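Local coordinates for glycoside hydrolase family 16 protein (Akkermansia muciniphila, PDB 6T2N), which is an endo-acting O-glycanase of family GH16, probably cleaving internal beta-galactosidic linkages within mucin O-glycan chains to begin mucin breakdown, at residues 225-236 against 240-251. Numbering follows the deposited sequence.
Sequences HTYVMEWDKDSI and VDDKLVKSIDLN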
# COMPACT_ATOMS: atom_id res chain seq x y z
N HIS A 225 -4.88 -14.60 1.42
CA HIS A 225 -6.06 -13.90 1.95
C HIS A 225 -6.35 -12.70 1.07
O HIS A 225 -5.40 -12.07 0.61
CB HIS A 225 -5.76 -13.49 3.36
CG HIS A 225 -5.61 -14.66 4.26
ND1 HIS A 225 -4.38 -15.11 4.64
CD2 HIS A 225 -6.52 -15.43 4.88
CE1 HIS A 225 -4.52 -16.14 5.46
NE2 HIS A 225 -5.84 -16.33 5.63
N THR A 226 -7.64 -12.43 0.83
CA THR A 226 -8.12 -11.27 0.04
C THR A 226 -8.30 -10.07 0.96
O THR A 226 -8.97 -10.19 2.03
CB THR A 226 -9.43 -11.58 -0.65
OG1 THR A 226 -9.38 -12.91 -1.16
CG2 THR A 226 -9.69 -10.56 -1.73
N TYR A 227 -7.68 -8.96 0.59
CA TYR A 227 -7.72 -7.67 1.33
C TYR A 227 -8.63 -6.77 0.50
O TYR A 227 -8.42 -6.67 -0.69
CB TYR A 227 -6.29 -7.17 1.55
CG TYR A 227 -5.43 -8.08 2.40
CD1 TYR A 227 -5.51 -8.08 3.78
CD2 TYR A 227 -4.54 -8.97 1.82
CE1 TYR A 227 -4.73 -8.93 4.57
CE2 TYR A 227 -3.77 -9.83 2.59
CZ TYR A 227 -3.85 -9.82 3.97
OH TYR A 227 -3.08 -10.68 4.72
N VAL A 228 -9.67 -6.23 1.09
CA VAL A 228 -10.77 -5.55 0.35
C VAL A 228 -11.10 -4.17 0.95
O VAL A 228 -11.44 -4.03 2.19
CB VAL A 228 -12.04 -6.41 0.38
CG1 VAL A 228 -13.06 -5.89 -0.63
CG2 VAL A 228 -11.71 -7.90 0.21
N MET A 229 -11.07 -3.17 0.09
CA MET A 229 -11.47 -1.81 0.46
C MET A 229 -12.73 -1.45 -0.34
O MET A 229 -12.62 -1.31 -1.56
CB MET A 229 -10.34 -0.84 0.14
CG MET A 229 -10.79 0.58 0.32
SD MET A 229 -9.62 1.85 -0.17
CE MET A 229 -9.75 1.71 -1.95
N GLU A 230 -13.89 -1.31 0.30
CA GLU A 230 -15.08 -0.60 -0.29
C GLU A 230 -15.00 0.88 0.12
O GLU A 230 -14.62 1.14 1.29
CB GLU A 230 -16.40 -1.28 0.15
CG GLU A 230 -16.74 -2.56 -0.59
CD GLU A 230 -18.07 -3.23 -0.27
OE1 GLU A 230 -18.65 -2.94 0.80
OE2 GLU A 230 -18.55 -4.04 -1.11
N TRP A 231 -15.34 1.81 -0.78
CA TRP A 231 -15.10 3.28 -0.66
C TRP A 231 -16.15 4.06 -1.46
O TRP A 231 -16.11 4.00 -2.69
CB TRP A 231 -13.66 3.56 -1.13
CG TRP A 231 -13.20 4.99 -1.22
CD1 TRP A 231 -13.68 6.04 -0.51
CD2 TRP A 231 -12.13 5.52 -2.02
NE1 TRP A 231 -13.00 7.19 -0.83
CE2 TRP A 231 -12.05 6.90 -1.76
CE3 TRP A 231 -11.24 4.99 -2.95
CZ2 TRP A 231 -11.12 7.73 -2.38
CZ3 TRP A 231 -10.31 5.81 -3.57
CH2 TRP A 231 -10.25 7.17 -3.28
N ASP A 232 -17.11 4.66 -0.76
CA ASP A 232 -17.98 5.79 -1.20
C ASP A 232 -17.40 7.14 -0.79
O ASP A 232 -16.42 7.20 -0.05
CB ASP A 232 -19.20 5.86 -0.32
CG ASP A 232 -20.22 4.67 -0.41
OD1 ASP A 232 -20.87 4.49 -1.50
OD2 ASP A 232 -20.47 4.09 0.67
N LYS A 233 -18.13 8.20 -1.11
CA LYS A 233 -17.98 9.54 -0.50
C LYS A 233 -18.61 9.67 0.94
O LYS A 233 -18.39 10.82 1.48
CB LYS A 233 -18.87 10.53 -1.21
CG LYS A 233 -20.32 10.34 -0.78
CD LYS A 233 -21.34 11.11 -1.61
CE LYS A 233 -22.69 10.44 -1.58
NZ LYS A 233 -23.71 11.48 -1.60
N ASP A 234 -19.15 8.54 1.45
CA ASP A 234 -19.69 8.53 2.83
C ASP A 234 -18.86 7.65 3.79
O ASP A 234 -18.83 8.04 5.01
CB ASP A 234 -21.15 8.08 2.83
CG ASP A 234 -22.12 9.21 2.52
OD1 ASP A 234 -22.08 10.27 3.20
OD2 ASP A 234 -22.90 9.03 1.59
N SER A 235 -18.24 6.54 3.33
CA SER A 235 -17.34 5.70 4.17
C SER A 235 -16.21 5.00 3.39
O SER A 235 -16.32 4.84 2.16
CB SER A 235 -18.13 4.69 4.94
OG SER A 235 -18.73 3.77 4.04
N ILE A 236 -15.20 4.53 4.13
CA ILE A 236 -14.25 3.47 3.72
C ILE A 236 -14.26 2.29 4.71
O ILE A 236 -14.05 2.51 5.92
CB ILE A 236 -12.84 4.02 3.58
CG1 ILE A 236 -12.83 5.28 2.72
CG2 ILE A 236 -11.94 2.94 2.97
CD1 ILE A 236 -11.51 5.97 2.74
N VAL A 240 -10.15 -7.92 5.62
CA VAL A 240 -9.47 -9.18 5.24
C VAL A 240 -10.58 -10.19 5.13
O VAL A 240 -11.14 -10.50 6.19
CB VAL A 240 -8.53 -9.78 6.30
CG1 VAL A 240 -7.52 -10.71 5.66
CG2 VAL A 240 -7.87 -8.72 7.16
N ASP A 241 -10.78 -10.80 3.97
CA ASP A 241 -11.42 -12.13 4.01
C ASP A 241 -12.81 -11.91 4.57
O ASP A 241 -13.26 -12.70 5.44
CB ASP A 241 -10.59 -13.11 4.86
CG ASP A 241 -9.63 -13.96 4.05
OD1 ASP A 241 -9.15 -13.47 3.02
OD2 ASP A 241 -9.41 -15.10 4.44
N ASP A 242 -13.42 -10.79 4.16
CA ASP A 242 -14.80 -10.43 4.57
C ASP A 242 -14.92 -10.23 6.11
O ASP A 242 -16.07 -10.22 6.62
CB ASP A 242 -15.76 -11.51 4.04
CG ASP A 242 -15.99 -11.48 2.54
OD1 ASP A 242 -15.78 -10.41 1.92
OD2 ASP A 242 -16.44 -12.52 2.00
N LYS A 243 -13.80 -10.09 6.84
CA LYS A 243 -13.78 -9.62 8.25
C LYS A 243 -13.35 -8.15 8.26
O LYS A 243 -12.36 -7.82 7.56
CB LYS A 243 -12.88 -10.51 9.10
CG LYS A 243 -13.41 -11.92 9.26
CD LYS A 243 -12.44 -12.91 9.90
CE LYS A 243 -12.94 -14.34 9.82
NZ LYS A 243 -11.83 -15.28 9.51
N LEU A 244 -14.13 -7.31 8.96
CA LEU A 244 -13.92 -5.85 9.01
C LEU A 244 -12.73 -5.58 9.94
O LEU A 244 -12.82 -5.96 11.13
CB LEU A 244 -15.19 -5.16 9.51
CG LEU A 244 -15.09 -3.64 9.68
CD1 LEU A 244 -15.20 -2.90 8.35
CD2 LEU A 244 -16.13 -3.13 10.65
N VAL A 245 -11.67 -4.95 9.42
CA VAL A 245 -10.57 -4.42 10.27
C VAL A 245 -10.93 -3.00 10.76
O VAL A 245 -10.94 -2.74 11.99
CB VAL A 245 -9.25 -4.45 9.50
CG1 VAL A 245 -8.09 -4.25 10.45
CG2 VAL A 245 -9.11 -5.75 8.75
N LYS A 246 -11.24 -2.11 9.83
CA LYS A 246 -11.49 -0.71 10.19
C LYS A 246 -12.43 -0.06 9.16
O LYS A 246 -12.29 -0.24 7.98
CB LYS A 246 -10.13 -0.05 10.34
CG LYS A 246 -10.16 1.32 10.93
CD LYS A 246 -10.48 1.31 12.40
CE LYS A 246 -10.95 2.68 12.86
NZ LYS A 246 -10.70 2.88 14.29
N SER A 247 -13.46 0.60 9.66
CA SER A 247 -14.35 1.52 8.91
C SER A 247 -13.97 2.93 9.34
O SER A 247 -13.57 3.08 10.49
CB SER A 247 -15.79 1.25 9.22
OG SER A 247 -16.28 2.19 10.19
N ILE A 248 -14.16 3.90 8.46
CA ILE A 248 -14.12 5.35 8.76
C ILE A 248 -15.39 5.98 8.18
O ILE A 248 -15.79 5.55 7.10
CB ILE A 248 -12.81 5.87 8.17
CG1 ILE A 248 -12.54 7.29 8.66
CG2 ILE A 248 -12.80 5.80 6.65
CD1 ILE A 248 -11.29 7.87 8.05
N ASP A 249 -16.10 6.88 8.89
CA ASP A 249 -17.22 7.68 8.30
C ASP A 249 -16.56 8.95 7.74
O ASP A 249 -15.87 9.65 8.51
CB ASP A 249 -18.38 7.85 9.29
CG ASP A 249 -19.44 8.89 8.93
OD1 ASP A 249 -19.31 9.50 7.81
OD2 ASP A 249 -20.38 9.11 9.79
N LEU A 250 -16.66 9.20 6.43
CA LEU A 250 -15.97 10.36 5.77
C LEU A 250 -16.64 11.73 6.17
O LEU A 250 -16.03 12.82 5.95
CB LEU A 250 -15.97 10.14 4.25
CG LEU A 250 -14.73 9.45 3.66
CD1 LEU A 250 -14.05 8.54 4.66
CD2 LEU A 250 -15.11 8.67 2.41
N ASN A 251 -17.85 11.71 6.76
CA ASN A 251 -18.52 12.97 7.30
C ASN A 251 -17.81 13.53 8.58
O ASN A 251 -17.85 14.65 8.88
CB ASN A 251 -20.08 12.89 7.56
CG ASN A 251 -20.73 12.55 6.05
OD1 ASN A 251 -21.17 11.45 5.71
ND2 ASN A 251 -20.82 13.43 5.15
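Val-240 sits beside Tyr-227 in an antiparallel non-hydrogen-bonded pair, the two side chains pointing the same way; Val-240 CG1, swung anti to the backbone N (chi1 -158°), is the nearer of two branches beside the ring and meets it obliquely at Tyr-227 CE1 (3.5 Å). Next, Asp-241, inside the type I' turn 240-243, grips Thr-226 twice: its backbone N donates to Thr-226 O, and its OD1 accepts from Thr-226 N at 2.9 Å, met nearly along the C-O axis. The other carboxylate oxygen, OD2, lies at the edge of the His-225 ring, near CD2. From the turn, strand 243-249 runs back along strand 235-240 in the GH16 beta-sandwich. Ile-248 and Ile-236 are hydrogen-bonded both ways through their backbones, and beside these bonds Ile-248 CG2 packs on Ile-236 CB. Asp-249 OD1 accepts from Asn-251 N in an Asx turn, while Leu-250 N reaches Asp-234 O at 2.8 Å. Leu-250 sends CD1 against Ile-236 and CD2 to the edge of Trp-231, whose NE1 is bonded to Phe-263 O. Backbone pairing and apolar packing thus close the hairpin at its open end, while the Asp-241 carboxylate ties its turn to strand 225-231, taking the Thr-226 N-H where a strand carbonyl would otherwise serve.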